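Local coordinates for aerolysin-like protein (Bombina maxima, PDB 6LHZ) that probably assembles on membranes into a beta-barrel pore, as its aerolysin-family relatives do, at residues 121-126 with 136-141; 38-43 with 101-106. One frame throughout, in Å; residues are numbered along the deposited sequence.

In the fold
Contacts 1 and 2 lie far apart along one long antiparallel sheet, a worked example of two sites related through shared strands and not through touch. Contact 1 pairs the two strands of the 110-130/133-154 hairpin, inside the five-stranded sheet. Contact 2 lies at the start of strand 41-53, where residues 38-43 meet the segment that follows the edge strand 90-100. The centres of the two contacts are about 40 Å apart, with nearest atoms about 21 Å apart, on opposite sides of the chain's centre. What relates them is the sheet, because strand 133-154 is flanked by strand 41-53. Contact 1 lies about 14 Å from the centre of the chain and contact 2 about 26 Å, measured between centres.

Contact 1: 121-126 with 136-141; sequences ITSAPV and TATYIC
Val-126 and Tyr-139 meet diagonally on one face of an antiparallel hairpin, each directly paired with an alanine, Ala-137 and Ala-124 respectively. Six backbone hydrogen bonds hold the ladder in register, in reciprocal pairs at Thr-122/Cys-141, Ala-124/Tyr-139 and Val-126/Ala-137; Tyr-139 N to Ala-124 O measures 2.8 Å. The tyrosine can be followed outward. Its CB packs against Val-126 CG2 at 3.6 Å. From there CG runs anti to the backbone N (chi1 161°), carrying the ring along its own strand until one face lies beneath Cys-141 N, which sits 4.1 Å above the plane near the rim. That N-H is spent on Thr-122 O, 2.9 Å away. At the tip, the hydroxyl is hydrogen-bonded to His-50 ND1. On the same face, Thr-122 OG1 lies 3.7 Å from Cys-141 CB and shares a water with the cysteine's carbonyl: the water is 2.9 Å from Thr-122 OG1 and donates to Cys-141 O. The other face carries Ser-123, Pro-125, Thr-138 and Ile-140, with Ile-140 CG2 4.0 Å from Ile-121 CG2. The hairpin occupies the sheet interior, bonded through Ile-121, Ser-123 and Pro-125 to strand 4-28 and through Thr-138 and Ile-140 to strand 41-53.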
loop_
_atom_site.group_PDB
_atom_site.type_symbol
_atom_site.label_atom_id
_atom_site.label_comp_id
_atom_site.label_asym_id
_atom_site.label_seq_id
_atom_site.Cartn_x
_atom_site.Cartn_y
_atom_site.Cartn_z
ATOM N N ILE A 121 5.687 0.972 5.574
ATOM C CA ILE A 121 6.733 0.231 4.872
ATOM C C ILE A 121 7.171 -0.914 5.779
ATOM O O ILE A 121 7.515 -0.697 6.943
ATOM C CB ILE A 121 7.911 1.137 4.481
ATOM C CG1 ILE A 121 7.405 2.329 3.664
ATOM C CG2 ILE A 121 8.968 0.390 3.695
ATOM C CD1 ILE A 121 8.473 3.292 3.337
ATOM N N THR A 122 7.110 -2.133 5.275
ATOM C CA THR A 122 7.618 -3.286 6.007
ATOM C C THR A 122 8.569 -4.043 5.098
ATOM O O THR A 122 8.483 -3.948 3.874
ATOM C CB THR A 122 6.500 -4.238 6.473
ATOM O OG1 THR A 122 5.741 -4.652 5.333
ATOM C CG2 THR A 122 5.580 -3.561 7.478
ATOM N N SER A 123 9.481 -4.799 5.700
ATOM C CA SER A 123 10.423 -5.583 4.921
ATOM C C SER A 123 10.659 -6.917 5.612
ATOM O O SER A 123 10.491 -7.034 6.827
ATOM C CB SER A 123 11.725 -4.830 4.715
ATOM O OG SER A 123 12.447 -4.754 5.917
ATOM N N ALA A 124 11.026 -7.931 4.824
ATOM C CA ALA A 124 11.184 -9.282 5.348
ATOM C C ALA A 124 12.246 -10.044 4.557
ATOM O O ALA A 124 12.461 -9.752 3.376
ATOM C CB ALA A 124 9.852 -10.040 5.325
ATOM N N PRO A 125 12.952 -10.991 5.188
ATOM C CA PRO A 125 13.922 -11.801 4.446
ATOM C C PRO A 125 13.225 -12.834 3.576
ATOM O O PRO A 125 12.198 -13.410 3.941
ATOM C CB PRO A 125 14.754 -12.483 5.549
ATOM C CG PRO A 125 14.402 -11.791 6.818
ATOM C CD PRO A 125 12.983 -11.316 6.623
ATOM N N VAL A 126 13.803 -13.070 2.411
ATOM C CA VAL A 126 13.324 -14.082 1.482
ATOM C C VAL A 126 14.464 -15.062 1.258
ATOM O O VAL A 126 15.548 -14.667 0.806
ATOM C CB VAL A 126 12.874 -13.444 0.159
ATOM C CG1 VAL A 126 12.364 -14.500 -0.786
ATOM C CG2 VAL A 126 11.824 -12.350 0.439
ATOM N N THR A 136 19.704 -14.920 0.534
ATOM C CA THR A 136 18.654 -14.305 1.332
ATOM C C THR A 136 18.454 -12.909 0.771
ATOM O O THR A 136 19.312 -12.038 0.956
ATOM C CB THR A 136 18.978 -14.272 2.823
ATOM O OG1 THR A 136 18.948 -15.605 3.344
ATOM C CG2 THR A 136 17.940 -13.471 3.556
ATOM N N ALA A 137 17.346 -12.725 0.047
ATOM C CA ALA A 137 16.932 -11.439 -0.492
ATOM C C ALA A 137 16.120 -10.675 0.552
ATOM O O ALA A 137 15.850 -11.166 1.652
ATOM C CB ALA A 137 16.116 -11.638 -1.772
ATOM N N THR A 138 15.693 -9.467 0.197
ATOM C CA THR A 138 14.871 -8.650 1.084
ATOM C C THR A 138 13.630 -8.207 0.325
ATOM O O THR A 138 13.730 -7.649 -0.773
ATOM C CB THR A 138 15.642 -7.427 1.606
ATOM O OG1 THR A 138 16.815 -7.861 2.330
ATOM C CG2 THR A 138 14.750 -6.604 2.525
ATOM N N TYR A 139 12.466 -8.474 0.897
ATOM C CA TYR A 139 11.207 -8.093 0.285
ATOM C C TYR A 139 10.726 -6.818 0.952
ATOM O O TYR A 139 10.830 -6.681 2.166
ATOM C CB TYR A 139 10.165 -9.205 0.429
ATOM C CG TYR A 139 8.750 -8.720 0.240
ATOM C CD1 TYR A 139 8.259 -8.449 -1.023
ATOM C CD2 TYR A 139 7.909 -8.528 1.327
ATOM C CE1 TYR A 139 6.960 -7.990 -1.208
ATOM C CE2 TYR A 139 6.622 -8.065 1.165
ATOM C CZ TYR A 139 6.144 -7.801 -0.109
ATOM O OH TYR A 139 4.847 -7.347 -0.285
ATOM N N ILE A 140 10.208 -5.881 0.167
ATOM C CA ILE A 140 9.765 -4.602 0.708
ATOM C C ILE A 140 8.347 -4.326 0.227
ATOM O O ILE A 140 8.071 -4.348 -0.979
ATOM C CB ILE A 140 10.706 -3.447 0.310
ATOM C CG1 ILE A 140 12.111 -3.712 0.803
ATOM C CG2 ILE A 140 10.222 -2.130 0.869
ATOM C CD1 ILE A 140 13.146 -3.101 -0.068
ATOM N N CYS A 141 7.464 -4.030 1.171
ATOM C CA CYS A 141 6.076 -3.714 0.895
ATOM C C CYS A 141 5.802 -2.265 1.265
ATOM O O CYS A 141 5.977 -1.878 2.426
ATOM C CB CYS A 141 5.148 -4.628 1.680
ATOM S SG CYS A 141 3.442 -4.324 1.273
HETATM O O HOH W 1 3.759 -2.718 4.625
#

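Contact 2: 38-43 with 101-106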
loop_
_atom_site.group_PDB
_atom_site.type_symbol
_atom_site.label_atom_id
_atom_site.label_comp_id
_atom_site.label_asym_id
_atom_site.label_seq_id
_atom_site.Cartn_x
_atom_site.Cartn_y
_atom_site.Cartn_z
ATOM N N TYR A 38 -20.579 20.089 -1.552
ATOM C CA TYR A 38 -19.879 20.128 -2.835
ATOM C C TYR A 38 -19.943 18.824 -3.627
ATOM O O TYR A 38 -20.527 18.777 -4.713
ATOM C CB TYR A 38 -18.411 20.502 -2.606
ATOM C CG TYR A 38 -18.208 21.828 -1.889
ATOM C CD1 TYR A 38 -18.431 23.039 -2.541
ATOM C CD2 TYR A 38 -17.766 21.868 -0.570
ATOM C CE1 TYR A 38 -18.241 24.255 -1.894
ATOM C CE2 TYR A 38 -17.562 23.083 0.084
ATOM C CZ TYR A 38 -17.807 24.271 -0.577
ATOM O OH TYR A 38 -17.608 25.474 0.080
ATOM N N LEU A 39 -19.315 17.774 -3.111
ATOM C CA LEU A 39 -19.324 16.455 -3.723
ATOM C C LEU A 39 -20.090 15.487 -2.842
ATOM O O LEU A 39 -20.084 15.601 -1.615
ATOM C CB LEU A 39 -17.907 15.897 -3.901
ATOM C CG LEU A 39 -16.917 16.546 -4.853
ATOM C CD1 LEU A 39 -16.165 17.685 -4.162
ATOM C CD2 LEU A 39 -15.966 15.474 -5.355
ATOM N N LYS A 40 -20.714 14.504 -3.467
ATOM C CA LYS A 40 -21.280 13.434 -2.667
ATOM C C LYS A 40 -20.250 12.371 -2.323
ATOM O O LYS A 40 -20.319 11.783 -1.241
ATOM C CB LYS A 40 -22.490 12.825 -3.379
ATOM C CG LYS A 40 -23.747 13.680 -3.159
ATOM C CD LYS A 40 -24.995 13.094 -3.793
ATOM C CE LYS A 40 -26.117 12.940 -2.771
ATOM N NZ LYS A 40 -27.125 11.923 -3.207
ATOM N N GLU A 41 -19.263 12.146 -3.184
ATOM C CA GLU A 41 -18.233 11.156 -2.915
ATOM C C GLU A 41 -16.924 11.599 -3.549
ATOM O O GLU A 41 -16.918 12.279 -4.579
ATOM C CB GLU A 41 -18.640 9.795 -3.457
ATOM C CG GLU A 41 -18.963 9.846 -4.924
ATOM C CD GLU A 41 -19.445 8.519 -5.450
ATOM O OE1 GLU A 41 -19.669 7.616 -4.612
ATOM O OE2 GLU A 41 -19.602 8.387 -6.692
ATOM N N ARG A 42 -15.815 11.229 -2.909
ATOM C CA ARG A 42 -14.482 11.395 -3.474
ATOM C C ARG A 42 -13.954 10.029 -3.906
ATOM O O ARG A 42 -14.277 9.010 -3.292
ATOM C CB ARG A 42 -13.499 12.017 -2.472
ATOM C CG ARG A 42 -13.634 13.510 -2.153
ATOM C CD ARG A 42 -12.947 14.430 -3.155
ATOM N NE ARG A 42 -11.476 14.401 -3.148
ATOM C CZ ARG A 42 -10.681 15.186 -2.417
ATOM N NH1 ARG A 42 -11.187 16.071 -1.565
ATOM N NH2 ARG A 42 -9.363 15.081 -2.532
ATOM N N HIS A 43 -13.134 10.027 -4.960
ATOM C CA HIS A 43 -12.489 8.838 -5.506
ATOM C C HIS A 43 -10.980 9.007 -5.407
ATOM O O HIS A 43 -10.445 10.054 -5.783
ATOM C CB HIS A 43 -12.870 8.596 -6.977
ATOM C CG HIS A 43 -14.328 8.340 -7.198
ATOM N ND1 HIS A 43 -14.813 7.122 -7.627
ATOM C CD2 HIS A 43 -15.406 9.148 -7.065
ATOM C CE1 HIS A 43 -16.126 7.186 -7.738
ATOM N NE2 HIS A 43 -16.512 8.403 -7.400
ATOM N N MET A 101 -19.145 11.460 1.190
ATOM C CA MET A 101 -19.094 12.759 1.828
ATOM C C MET A 101 -20.358 13.013 2.641
ATOM O O MET A 101 -21.378 12.333 2.470
ATOM C CB MET A 101 -18.929 13.856 0.774
ATOM C CG MET A 101 -17.633 13.803 -0.042
ATOM S SD MET A 101 -16.118 14.163 0.881
ATOM C CE MET A 101 -15.556 12.514 1.290
ATOM N N PRO A 102 -20.324 13.981 3.553
ATOM C CA PRO A 102 -21.578 14.447 4.154
ATOM C C PRO A 102 -22.418 15.174 3.113
ATOM O O PRO A 102 -21.900 15.927 2.283
ATOM C CB PRO A 102 -21.113 15.385 5.277
ATOM C CG PRO A 102 -19.718 15.791 4.886
ATOM C CD PRO A 102 -19.139 14.638 4.132
ATOM N N GLU A 103 -23.728 14.914 3.143
ATOM C CA GLU A 103 -24.608 15.474 2.119
ATOM C C GLU A 103 -24.959 16.925 2.407
ATOM O O GLU A 103 -24.996 17.752 1.491
ATOM C CB GLU A 103 -25.881 14.636 1.994
ATOM C CG GLU A 103 -25.774 13.490 1.002
ATOM C CD GLU A 103 -26.226 12.158 1.585
ATOM O OE1 GLU A 103 -27.097 12.157 2.492
ATOM O OE2 GLU A 103 -25.702 11.114 1.132
ATOM N N PHE A 104 -25.207 17.258 3.664
ATOM C CA PHE A 104 -25.671 18.587 4.020
ATOM C C PHE A 104 -24.704 19.239 4.992
ATOM O O PHE A 104 -24.160 18.578 5.884
ATOM C CB PHE A 104 -27.083 18.544 4.632
ATOM C CG PHE A 104 -28.084 17.775 3.807
ATOM C CD1 PHE A 104 -28.512 18.258 2.578
ATOM C CD2 PHE A 104 -28.605 16.573 4.270
ATOM C CE1 PHE A 104 -29.431 17.549 1.819
ATOM C CE2 PHE A 104 -29.527 15.861 3.521
ATOM C CZ PHE A 104 -29.937 16.346 2.290
ATOM N N VAL A 105 -24.477 20.531 4.794
ATOM C CA VAL A 105 -23.904 21.385 5.823
ATOM C C VAL A 105 -25.057 22.065 6.565
ATOM O O VAL A 105 -25.871 22.772 5.959
ATOM C CB VAL A 105 -22.940 22.410 5.213
ATOM C CG1 VAL A 105 -23.579 23.090 4.000
ATOM C CG2 VAL A 105 -22.508 23.419 6.265
ATOM N N GLU A 106 -25.148 21.827 7.870
ATOM C CA GLU A 106 -26.298 22.253 8.659
ATOM C C GLU A 106 -26.261 23.754 8.959
ATOM O O GLU A 106 -25.212 24.393 8.847
ATOM C CB GLU A 106 -26.345 21.454 9.955
ATOM C CG GLU A 106 -26.676 19.995 9.729
ATOM C CD GLU A 106 -25.610 19.077 10.290
ATOM O OE1 GLU A 106 -25.693 17.851 10.035
ATOM O OE2 GLU A 106 -24.696 19.588 10.986
#
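Met-101 sets out toward residues 38-43 with CG beside the backbone N (chi1 -63°), and bends at chi2 (-68°) and again at chi3 lay its side chain along the backbone of Leu-39 to Arg-42. CG comes 4.4 Å from Leu-39 CB, while the thioether crosses the arginine's aliphatic stem, with SD 4.0 Å and CE 4.1 Å from Arg-42 CG. A single hydrogen bond joins the backbones, Met-101 N to Lys-40 O at 2.7 Å, the N-H tilted 33° from the carbonyl plane. It extends the antiparallel pairing of strands 41-53 and 90-100, in which Arg-42 bonds to Val-99. Met-25 of strand 4-28 and Phe-37 also touch the methionine. Replacing it with an alanine would probably open a gap beside Leu-39 and Met-25 and leave the Arg-42 stem without its thioether neighbour. On the exposed side Lys-40 CE meets Glu-103 CG at 3.8 Å, yet Lys-40 NZ and Glu-103 OE2 stay 4.6 Å apart. The chemistry is thus divided: a buried thioether and one backbone bond make the junction, the Arg-42 charge is paired with Asp-23, and the lysine and glutamate probably add no more than a mild electrostatic attraction at the surface.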